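Local coordinates for Iron(III) ABC transporter, periplasmic iron-compound-binding protein (Vibrio cholerae, PDB 3TEF), which binds catecholate siderophores in the periplasm and probably hands the iron complex to its ABC transporter for import, at residues D158-M163 / L169-A174; E206-H211 / K242-Y247; T215-D220 / A275-S280; T235-L240 / G250-L255. All blocks are in the same frame, centred on the assembly; numbering follows the deposited sequence.

Contact 1: D158-M163 / L169-A174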
# COMPACT_ATOMS: atom_id res chain seq x y z
N ASP A 158 8.29 -10.45 -18.39
CA ASP A 158 7.82 -9.08 -18.19
C ASP A 158 6.40 -9.05 -17.64
O ASP A 158 5.64 -10.00 -17.77
CB ASP A 158 7.89 -8.31 -19.51
CG ASP A 158 7.02 -8.93 -20.60
OD1 ASP A 158 7.39 -10.01 -21.11
OD2 ASP A 158 5.97 -8.35 -20.94
N ALA A 159 6.07 -7.94 -16.99
CA ALA A 159 4.70 -7.73 -16.53
C ALA A 159 4.31 -6.29 -16.82
O ALA A 159 5.14 -5.38 -16.75
CB ALA A 159 4.57 -8.03 -15.06
N MET A 160 3.04 -6.11 -17.13
CA MET A 160 2.48 -4.79 -17.29
C MET A 160 1.50 -4.60 -16.15
O MET A 160 0.67 -5.48 -15.89
CB MET A 160 1.75 -4.68 -18.63
CG MET A 160 1.13 -3.32 -18.88
SD MET A 160 0.26 -3.23 -20.46
CE MET A 160 1.64 -3.35 -21.60
N LEU A 161 1.62 -3.48 -15.45
CA LEU A 161 0.71 -3.17 -14.35
C LEU A 161 -0.28 -2.15 -14.88
O LEU A 161 0.11 -1.09 -15.34
CB LEU A 161 1.50 -2.58 -13.17
CG LEU A 161 0.82 -2.35 -11.81
CD1 LEU A 161 -0.30 -1.28 -11.88
CD2 LEU A 161 0.29 -3.63 -11.20
N VAL A 162 -1.57 -2.50 -14.84
CA VAL A 162 -2.61 -1.62 -15.35
C VAL A 162 -3.61 -1.33 -14.25
O VAL A 162 -4.09 -2.24 -13.59
CB VAL A 162 -3.36 -2.24 -16.54
CG1 VAL A 162 -4.46 -1.30 -17.04
CG2 VAL A 162 -2.38 -2.54 -17.67
N MET A 163 -3.92 -0.05 -14.06
CA MET A 163 -4.98 0.32 -13.14
C MET A 163 -6.18 0.78 -13.95
O MET A 163 -6.02 1.40 -14.99
CB MET A 163 -4.53 1.45 -12.21
CG MET A 163 -5.62 1.90 -11.26
SD MET A 163 -4.95 2.95 -9.97
CE MET A 163 -5.19 1.90 -8.56
N LEU A 169 -7.70 3.68 -18.18
CA LEU A 169 -6.64 2.69 -17.96
C LEU A 169 -5.33 3.46 -17.85
O LEU A 169 -5.03 4.29 -18.70
CB LEU A 169 -6.55 1.72 -19.13
CG LEU A 169 -7.78 0.84 -19.37
CD1 LEU A 169 -7.50 -0.12 -20.51
CD2 LEU A 169 -8.13 0.09 -18.10
N THR A 170 -4.56 3.18 -16.80
CA THR A 170 -3.25 3.79 -16.63
C THR A 170 -2.22 2.70 -16.34
O THR A 170 -2.57 1.61 -15.89
CB THR A 170 -3.24 4.82 -15.49
OG1 THR A 170 -3.74 4.22 -14.29
CG2 THR A 170 -4.11 6.03 -15.84
N THR A 171 -0.96 3.00 -16.63
CA THR A 171 0.11 2.05 -16.38
C THR A 171 1.19 2.67 -15.48
O THR A 171 1.38 3.89 -15.46
CB THR A 171 0.71 1.49 -17.68
OG1 THR A 171 1.57 0.38 -17.39
CG2 THR A 171 1.50 2.56 -18.43
N PHE A 172 1.87 1.81 -14.73
CA PHE A 172 2.86 2.22 -13.75
C PHE A 172 4.05 1.29 -13.91
O PHE A 172 3.87 0.11 -14.21
CB PHE A 172 2.30 2.03 -12.34
CG PHE A 172 1.16 2.95 -11.99
CD1 PHE A 172 1.37 4.05 -11.19
CD2 PHE A 172 -0.13 2.68 -12.44
CE1 PHE A 172 0.33 4.90 -10.86
CE2 PHE A 172 -1.18 3.53 -12.11
CZ PHE A 172 -0.95 4.64 -11.32
N GLY A 173 5.25 1.81 -13.68
CA GLY A 173 6.46 1.01 -13.81
C GLY A 173 7.25 0.84 -12.53
O GLY A 173 6.72 0.99 -11.42
N ALA A 174 8.55 0.56 -12.67
CA ALA A 174 9.40 0.20 -11.54
C ALA A 174 9.59 1.33 -10.53
O ALA A 174 9.83 1.07 -9.35
CB ALA A 174 10.75 -0.31 -12.03
O HOH W 1 3.84 -1.74 -16.16
O HOH W 2 -6.54 4.27 -14.02

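Contact 2: E206-H211 / K242-Y247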
# COMPACT_ATOMS: atom_id res chain seq x y z
N GLU A 206 -5.89 -0.87 -26.73
CA GLU A 206 -5.05 -1.01 -27.91
C GLU A 206 -3.57 -1.09 -27.50
O GLU A 206 -2.80 -1.87 -28.07
CB GLU A 206 -5.28 0.15 -28.88
CG GLU A 206 -6.63 0.08 -29.64
CD GLU A 206 -7.84 0.49 -28.80
OE1 GLU A 206 -7.70 0.75 -27.58
OE2 GLU A 206 -8.96 0.55 -29.37
N TYR A 207 -3.19 -0.29 -26.51
CA TYR A 207 -1.83 -0.30 -25.97
C TYR A 207 -1.49 -1.64 -25.32
O TYR A 207 -0.39 -2.16 -25.49
CB TYR A 207 -1.68 0.86 -24.98
CG TYR A 207 -0.43 0.90 -24.14
CD1 TYR A 207 0.57 1.83 -24.40
CD2 TYR A 207 -0.26 0.04 -23.06
CE1 TYR A 207 1.72 1.90 -23.62
CE2 TYR A 207 0.88 0.09 -22.27
CZ TYR A 207 1.87 1.02 -22.56
OH TYR A 207 3.00 1.09 -21.77
N ILE A 208 -2.44 -2.20 -24.57
CA ILE A 208 -2.24 -3.50 -23.92
C ILE A 208 -2.05 -4.59 -24.97
O ILE A 208 -1.12 -5.39 -24.89
CB ILE A 208 -3.41 -3.87 -22.98
CG1 ILE A 208 -3.49 -2.88 -21.81
CG2 ILE A 208 -3.25 -5.29 -22.46
CD1 ILE A 208 -4.75 -3.03 -20.97
N ARG A 209 -2.93 -4.60 -25.97
CA ARG A 209 -2.85 -5.58 -27.05
C ARG A 209 -1.59 -5.41 -27.90
O ARG A 209 -0.91 -6.39 -28.20
CB ARG A 209 -4.10 -5.50 -27.94
CG ARG A 209 -4.04 -6.33 -29.21
CD ARG A 209 -3.80 -7.80 -28.92
NE ARG A 209 -3.70 -8.58 -30.16
CZ ARG A 209 -2.57 -9.07 -30.65
NH1 ARG A 209 -1.42 -8.89 -30.00
NH2 ARG A 209 -2.59 -9.76 -31.78
N GLU A 210 -1.28 -4.17 -28.26
CA GLU A 210 -0.13 -3.89 -29.11
C GLU A 210 1.18 -4.32 -28.44
O GLU A 210 2.03 -4.97 -29.07
CB GLU A 210 -0.09 -2.41 -29.54
CG GLU A 210 0.29 -1.40 -28.42
CD GLU A 210 0.04 0.07 -28.80
OE1 GLU A 210 -0.97 0.37 -29.48
OE2 GLU A 210 0.86 0.94 -28.41
N HIS A 211 1.33 -3.99 -27.16
CA HIS A 211 2.56 -4.31 -26.43
C HIS A 211 2.61 -5.76 -25.95
O HIS A 211 3.68 -6.29 -25.69
CB HIS A 211 2.78 -3.33 -25.27
CG HIS A 211 3.23 -1.97 -25.72
ND1 HIS A 211 2.36 -0.91 -25.87
CD2 HIS A 211 4.46 -1.51 -26.06
CE1 HIS A 211 3.04 0.15 -26.27
NE2 HIS A 211 4.31 -0.19 -26.39
N LYS A 242 -8.17 -10.47 -24.84
CA LYS A 242 -8.14 -11.90 -25.16
C LYS A 242 -7.01 -12.24 -26.13
O LYS A 242 -6.43 -13.32 -26.07
CB LYS A 242 -9.46 -12.33 -25.79
CG LYS A 242 -10.69 -11.99 -24.98
CD LYS A 242 -10.75 -12.80 -23.71
CE LYS A 242 -12.06 -13.56 -23.64
NZ LYS A 242 -12.37 -14.03 -22.27
N ALA A 243 -6.72 -11.30 -27.03
CA ALA A 243 -5.71 -11.50 -28.06
C ALA A 243 -4.30 -11.40 -27.49
O ALA A 243 -3.32 -11.44 -28.22
CB ALA A 243 -5.90 -10.49 -29.18
N THR A 244 -4.22 -11.28 -26.17
CA THR A 244 -2.95 -11.06 -25.49
C THR A 244 -2.35 -12.38 -25.01
O THR A 244 -3.07 -13.33 -24.70
CB THR A 244 -3.14 -10.09 -24.30
OG1 THR A 244 -2.03 -9.18 -24.23
CG2 THR A 244 -3.30 -10.84 -22.99
N THR A 245 -1.02 -12.44 -24.96
CA THR A 245 -0.31 -13.61 -24.43
C THR A 245 -0.70 -13.88 -22.98
O THR A 245 -0.86 -15.03 -22.56
CB THR A 245 1.22 -13.43 -24.50
OG1 THR A 245 1.62 -13.28 -25.87
CG2 THR A 245 1.93 -14.62 -23.89
N ALA A 246 -0.85 -12.81 -22.20
CA ALA A 246 -1.19 -12.92 -20.79
C ALA A 246 -2.50 -13.66 -20.58
O ALA A 246 -2.62 -14.49 -19.68
CB ALA A 246 -1.25 -11.54 -20.14
N TYR A 247 -3.50 -13.34 -21.39
CA TYR A 247 -4.78 -14.03 -21.28
C TYR A 247 -4.63 -15.51 -21.62
O TYR A 247 -5.10 -16.38 -20.89
CB TYR A 247 -5.83 -13.41 -22.21
CG TYR A 247 -7.13 -14.18 -22.20
CD1 TYR A 247 -8.04 -14.03 -21.15
CD2 TYR A 247 -7.44 -15.08 -23.21
CE1 TYR A 247 -9.22 -14.74 -21.13
CE2 TYR A 247 -8.63 -15.80 -23.19
CZ TYR A 247 -9.51 -15.62 -22.14
OH TYR A 247 -10.69 -16.33 -22.11

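Contact 3: T215-D220 / A275-S280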
# COMPACT_ATOMS: atom_id res chain seq x y z
N THR A 215 2.66 -11.11 -18.71
CA THR A 215 1.88 -11.13 -17.49
C THR A 215 1.18 -9.78 -17.35
O THR A 215 1.80 -8.73 -17.58
CB THR A 215 2.76 -11.35 -16.26
OG1 THR A 215 3.32 -12.67 -16.31
CG2 THR A 215 1.95 -11.21 -14.97
N LEU A 216 -0.09 -9.82 -16.98
CA LEU A 216 -0.87 -8.60 -16.86
C LEU A 216 -1.46 -8.51 -15.45
O LEU A 216 -2.25 -9.36 -15.03
CB LEU A 216 -1.98 -8.61 -17.92
CG LEU A 216 -2.87 -7.39 -18.13
CD1 LEU A 216 -2.06 -6.11 -18.35
CD2 LEU A 216 -3.79 -7.64 -19.31
N LEU A 217 -1.04 -7.49 -14.71
CA LEU A 217 -1.50 -7.30 -13.34
C LEU A 217 -2.48 -6.12 -13.32
O LEU A 217 -2.12 -5.01 -13.70
CB LEU A 217 -0.33 -6.99 -12.42
CG LEU A 217 0.82 -8.00 -12.55
CD1 LEU A 217 2.06 -7.56 -11.79
CD2 LEU A 217 0.35 -9.36 -12.09
N VAL A 218 -3.70 -6.38 -12.87
CA VAL A 218 -4.75 -5.39 -12.98
C VAL A 218 -5.21 -4.94 -11.61
O VAL A 218 -5.50 -5.76 -10.74
CB VAL A 218 -5.96 -5.98 -13.74
CG1 VAL A 218 -7.10 -4.98 -13.81
CG2 VAL A 218 -5.53 -6.44 -15.13
N VAL A 219 -5.30 -3.62 -11.43
CA VAL A 219 -5.80 -3.01 -10.20
C VAL A 219 -7.12 -2.30 -10.48
O VAL A 219 -7.17 -1.31 -11.22
CB VAL A 219 -4.77 -1.98 -9.63
CG1 VAL A 219 -5.29 -1.33 -8.35
CG2 VAL A 219 -3.40 -2.66 -9.37
N ASP A 220 -8.20 -2.82 -9.90
CA ASP A 220 -9.54 -2.27 -10.12
C ASP A 220 -9.82 -1.22 -9.06
O ASP A 220 -10.37 -1.51 -8.01
CB ASP A 220 -10.58 -3.39 -10.03
CG ASP A 220 -12.00 -2.91 -10.33
OD1 ASP A 220 -12.17 -1.74 -10.75
OD2 ASP A 220 -12.94 -3.71 -10.17
N ALA A 275 0.69 -13.24 -1.49
CA ALA A 275 -0.28 -14.24 -1.93
C ALA A 275 -0.70 -14.01 -3.38
O ALA A 275 -0.81 -14.95 -4.16
CB ALA A 275 -1.50 -14.27 -1.03
N ASP A 276 -0.93 -12.75 -3.75
CA ASP A 276 -1.34 -12.43 -5.11
C ASP A 276 -0.26 -12.81 -6.11
O ASP A 276 -0.56 -13.36 -7.18
CB ASP A 276 -1.69 -10.94 -5.29
CG ASP A 276 -3.01 -10.55 -4.64
OD1 ASP A 276 -3.83 -11.44 -4.31
OD2 ASP A 276 -3.23 -9.33 -4.48
N MET A 277 1.00 -12.51 -5.78
CA MET A 277 2.11 -12.81 -6.67
C MET A 277 2.31 -14.33 -6.81
O MET A 277 2.55 -14.83 -7.90
CB MET A 277 3.40 -12.13 -6.19
CG MET A 277 3.41 -10.60 -6.29
SD MET A 277 3.60 -9.88 -7.95
CE MET A 277 1.92 -9.90 -8.54
N LYS A 278 2.20 -15.05 -5.70
CA LYS A 278 2.26 -16.51 -5.74
C LYS A 278 1.24 -17.07 -6.72
O LYS A 278 1.56 -17.91 -7.57
CB LYS A 278 2.05 -17.10 -4.35
CG LYS A 278 3.28 -17.00 -3.45
CD LYS A 278 3.02 -17.64 -2.09
CE LYS A 278 4.29 -17.69 -1.25
NZ LYS A 278 5.29 -18.64 -1.82
N ALA A 279 0.00 -16.59 -6.61
CA ALA A 279 -1.09 -17.05 -7.45
C ALA A 279 -0.79 -16.83 -8.94
O ALA A 279 -1.09 -17.69 -9.76
CB ALA A 279 -2.39 -16.37 -7.05
N SER A 280 -0.21 -15.68 -9.28
CA SER A 280 0.09 -15.40 -10.68
C SER A 280 1.43 -16.00 -11.10
O SER A 280 1.48 -17.10 -11.65
CB SER A 280 0.09 -13.89 -10.95
OG SER A 280 1.33 -13.30 -10.60

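Contact 4: T235-L240 / G250-L255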
# COMPACT_ATOMS: atom_id res chain seq x y z
N THR A 235 -15.80 -7.17 -17.76
CA THR A 235 -15.71 -6.12 -18.77
C THR A 235 -14.28 -5.93 -19.29
O THR A 235 -14.08 -5.64 -20.47
CB THR A 235 -16.26 -4.78 -18.23
OG1 THR A 235 -15.76 -4.55 -16.90
CG2 THR A 235 -17.78 -4.82 -18.19
N PHE A 236 -13.30 -6.09 -18.41
CA PHE A 236 -11.90 -5.89 -18.77
C PHE A 236 -11.45 -6.87 -19.84
O PHE A 236 -10.67 -6.53 -20.73
CB PHE A 236 -11.00 -6.03 -17.53
CG PHE A 236 -9.55 -5.70 -17.79
CD1 PHE A 236 -9.14 -4.39 -17.91
CD2 PHE A 236 -8.61 -6.71 -17.91
CE1 PHE A 236 -7.81 -4.09 -18.15
CE2 PHE A 236 -7.28 -6.42 -18.15
CZ PHE A 236 -6.88 -5.10 -18.27
N GLU A 237 -11.94 -8.10 -19.75
CA GLU A 237 -11.51 -9.13 -20.67
C GLU A 237 -12.33 -9.09 -21.95
O GLU A 237 -13.17 -9.95 -22.20
CB GLU A 237 -11.57 -10.51 -20.00
CG GLU A 237 -10.86 -10.53 -18.66
CD GLU A 237 -10.48 -11.92 -18.21
OE1 GLU A 237 -11.22 -12.87 -18.55
OE2 GLU A 237 -9.44 -12.07 -17.53
N ASN A 238 -12.08 -8.06 -22.75
CA ASN A 238 -12.73 -7.91 -24.04
C ASN A 238 -11.88 -8.55 -25.14
O ASN A 238 -10.92 -9.24 -24.84
CB ASN A 238 -12.97 -6.43 -24.35
CG ASN A 238 -11.71 -5.60 -24.23
OD1 ASN A 238 -10.60 -6.07 -24.50
ND2 ASN A 238 -11.87 -4.34 -23.82
N ASP A 239 -12.24 -8.30 -26.39
CA ASP A 239 -11.54 -8.91 -27.52
C ASP A 239 -10.05 -8.55 -27.58
O ASP A 239 -9.22 -9.40 -27.91
CB ASP A 239 -12.22 -8.54 -28.85
CG ASP A 239 -13.67 -8.99 -28.91
OD1 ASP A 239 -13.90 -10.21 -29.10
OD2 ASP A 239 -14.57 -8.14 -28.77
N LEU A 240 -9.72 -7.30 -27.29
CA LEU A 240 -8.33 -6.84 -27.39
C LEU A 240 -7.45 -7.51 -26.35
O LEU A 240 -6.29 -7.83 -26.61
CB LEU A 240 -8.25 -5.32 -27.24
CG LEU A 240 -8.90 -4.52 -28.37
CD1 LEU A 240 -8.78 -3.03 -28.09
CD2 LEU A 240 -8.27 -4.88 -29.70
N GLY A 250 -3.04 -17.63 -19.22
CA GLY A 250 -3.77 -17.56 -17.98
C GLY A 250 -3.01 -16.76 -16.94
O GLY A 250 -3.06 -17.07 -15.75
N HIS A 251 -2.30 -15.72 -17.39
CA HIS A 251 -1.51 -14.91 -16.48
C HIS A 251 -2.01 -13.47 -16.39
O HIS A 251 -1.21 -12.54 -16.32
CB HIS A 251 -0.02 -14.92 -16.89
CG HIS A 251 0.67 -16.22 -16.63
ND1 HIS A 251 1.85 -16.58 -17.25
CD2 HIS A 251 0.35 -17.26 -15.81
CE1 HIS A 251 2.22 -17.77 -16.83
NE2 HIS A 251 1.33 -18.21 -15.95
N ILE A 252 -3.33 -13.30 -16.40
CA ILE A 252 -3.93 -12.04 -15.98
C ILE A 252 -4.31 -12.18 -14.52
O ILE A 252 -5.09 -13.06 -14.15
CB ILE A 252 -5.21 -11.68 -16.77
CG1 ILE A 252 -4.92 -11.56 -18.26
CG2 ILE A 252 -5.80 -10.37 -16.24
CD1 ILE A 252 -6.14 -11.19 -19.08
N ALA A 253 -3.74 -11.32 -13.67
CA ALA A 253 -4.00 -11.36 -12.24
C ALA A 253 -4.73 -10.10 -11.80
O ALA A 253 -4.30 -8.99 -12.12
CB ALA A 253 -2.71 -11.51 -11.48
N TYR A 254 -5.83 -10.27 -11.07
CA TYR A 254 -6.57 -9.13 -10.51
C TYR A 254 -6.15 -8.88 -9.07
O TYR A 254 -6.63 -9.54 -8.14
CB TYR A 254 -8.09 -9.33 -10.67
CG TYR A 254 -8.48 -9.43 -12.12
CD1 TYR A 254 -8.80 -8.29 -12.85
CD2 TYR A 254 -8.49 -10.66 -12.78
CE1 TYR A 254 -9.13 -8.37 -14.18
CE2 TYR A 254 -8.82 -10.74 -14.12
CZ TYR A 254 -9.14 -9.59 -14.82
OH TYR A 254 -9.47 -9.65 -16.15
N LEU A 255 -5.23 -7.93 -8.89
CA LEU A 255 -4.59 -7.69 -7.61
C LEU A 255 -5.58 -7.18 -6.56
O LEU A 255 -6.50 -6.43 -6.89
CB LEU A 255 -3.45 -6.69 -7.77
CG LEU A 255 -2.31 -7.02 -8.74
CD1 LEU A 255 -1.28 -5.91 -8.71
CD2 LEU A 255 -1.65 -8.34 -8.39

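Contact 1: D158-M163 / L169-A174
Met163 and Thr170 face each other as an antiparallel hydrogen-bonded pair in the hairpin formed by strands 158-165 and 168-172. Two backbone bonds close the pair: Met163 N to Thr170 O at 2.8 Å, and Thr170 N to Met163 O at 2.9 Å. Val162 and Thr171, one step along, form a non-hydrogen-bonded pair, where Val162 CA lies 3.3 Å from Thr170 O in a CA-H...O contact. A side-chain bond takes over near Leu161: Thr171 OG1, held anti to its own backbone N (chi1 -169°), donates to Leu161 O at 2.9 Å, reaching it from 27° outside the carbonyl plane. The backbone bond from Phe172 N to the same oxygen is weak.

Side-chain packing lies on both faces of the hairpin. On one, Leu161 CD1 comes within 4.0 Å of Phe172 CD2 and Met163 CB approaches CE2 of the same ring; Met163 SD adds an oblique Met-aromatic contact, 5.4 Å from the ring centroid. On the other, Val162 CG1 meets Leu169 CD2, and the Met160 side chain crosses that of Thr171 at about a right angle, CG nearest OG1.

Two waters join the strands. One accepts from Leu161 N and donates to Phe172 O, with a weak bond to Thr171 OG1; the other links Thr170 OG1 to Met163 O, the latter bond weak. Phe178 meets Phe172 edge to face, and helix 205-211 packs on Met160, Leu169 and Thr171. Direct backbone pairing is thus firm at Met163-Thr170, while the Thr171 hydroxyl and a water add polar links beside Leu161.

Contact 2: E206-H211 / K242-Y247
Arg209, on helix 205-211, reaches across to Ala243 in the turn between helices 239-242 and 245-248. Its CB leaves the helix beside the contact instead of pointing into it, and CG stands anti to the backbone N (chi1 171°). A bend at chi2 (58°) then swings the chain toward the turn. CD is the first atom to touch, lying 3.4 Å from Ala243 CB and 3.7 Å from Ala243 O. NE comes closer to the methyl, 3.1 Å from Ala243 CB, but its approach to Ala243 O is badly angled and makes no hydrogen bond. At CZ the reason is plain: Ala243 O sits 3.4 Å above the guanidinium plane, over its centre, and the N-H bonds lie in that plane. Beneath the same oxygen, Arg209 NH1 is 3.6 Å from Ala243 O and Arg209 NH2 is 4.0 Å from Ala243 O.

Beside this, Thr244 OG1 lies 4.0 Å from Ile208 O. Thr244 occupies the N-cap position of helix 245-248 without a capping bond from its own side chain. Asn212, just past helix 205-211, instead accepts from Thr245 N through OD1, which also has a weak bond with Thr244 OG1. Ile208 turns into the core onto Met160, Val162 and Leu216. The carbonyl set over a cationic plane is probably favourable electrostatically, yet it lacks the direction of a hydrogen bond, leaving Arg209 and Ala243 joined by this face approach and by van der Waals contact.

Contact 3: T215-D220 / A275-S280
Leu217 and Met277 meet methyl to methyl where the C-terminal helix 267-279 ends over strand 215-220. Met277 CE fits against both branches of the leucine, 3.9 Å from Leu217 CD2 and 4.0 Å from Leu217 CD1, and the two side chains cross at about a right angle. Leu217 CD2 also has Ser280 OG beside it at 4.3 Å, a loose approach of a hydroxyl to a methyl.

The methionine reaches the strand by folding its chain. Its CB does not point at the sheet, but bends at chi2 (-74°) and chi3 (84°) bring the thioether round so that CE, not the sulfur, makes the contact. Leu217, whose CB points toward the helix, holds CG anti to the carbonyl carbon and presents the fork of its two methyls. Ser280 OG is tied back to Met277 O by a weak bond of 3.3 Å within the last turn.

Farther out, Leu217 is flanked by Leu161 and Ala253 from the two neighbouring strands of the sheet, to which strand 215-220 is hydrogen-bonded in parallel fashion. Met277 also packs on Phe185, Phe187 and Leu255. Asp276, next to Met277, fixes the helix through OD2, which accepts from Trp260 NE1 and Asp256 N, while OD1 bonds to Gln272 NE2. The contact itself is small, burying 106 Å² in all; between the two segments it is van der Waals in kind, whereas the polar bonds around Asp276 tie the same helix to Asp256 and Trp260.

Contact 4: T235-L240 / G250-L255
Tyr254 OH donates to Glu237 OE2 on the anti side of the carboxylate, at 2.8 Å, meeting the oxygen away from the commoner syn position and 31° out of the carboxylate plane. The bond joins the turn after helix 232-236 to strand 252-254, which runs parallel to strand 215-220 in the mixed sheet of this lobe. Glu237 is the centre of an inverse gamma turn, and its side chain sets out toward the strand with CG anti to the carbonyl carbon (chi1 -51°), then runs extended. OE2 arrives at the edge of the tyrosine ring, near its plane, with carboxylate and ring planes 45° apart.

Phe236 approaches the hydroxyl end of Tyr254 from a direction well apart from that of Glu237 OE2. Phe236 CD2 is 3.5 Å from Tyr254 OH and 4.1 Å from Tyr254 CE1, the two side chains meeting at a slant. Beyond the tyrosine, Phe236 packs on Leu216 and Val218 of the neighbouring strand and on Phe205. The hydroxyl thus has Glu237 OE2 as acceptor and Phe236 CD2 as apolar neighbour.

Just after the acid, Asn238 is the N-cap of helix 239-242 and bonds through OD1 to Val241 N. Ile252, pointing toward the turn, extends its terminal methyl to the same acid: Ile252 CD1 stands 3.8 Å from Glu237 OE2.

How the contacts relate
All four contacts fall in the lobe built round the mixed sheet, on the same side of the chain's centre. Contact 1 comes first along the chain; contacts 2 and 3 cross, as do 2 and 4, and contact 4 is nested within contact 3. Strand 215-220 lies between strands 158-165 and 252-254, so contacts 1, 3 and 4 share one sheet, their centres 11 to 13 Å apart. Helix 205-211 of contact 2 packs on it through Met160 and Leu216, and contacts 2 and 4 are only 9 Å apart. Helices 205-211 and 267-279 thus pack on opposite faces of the sheet, consistent with a compact lobe of a siderophore-binding protein.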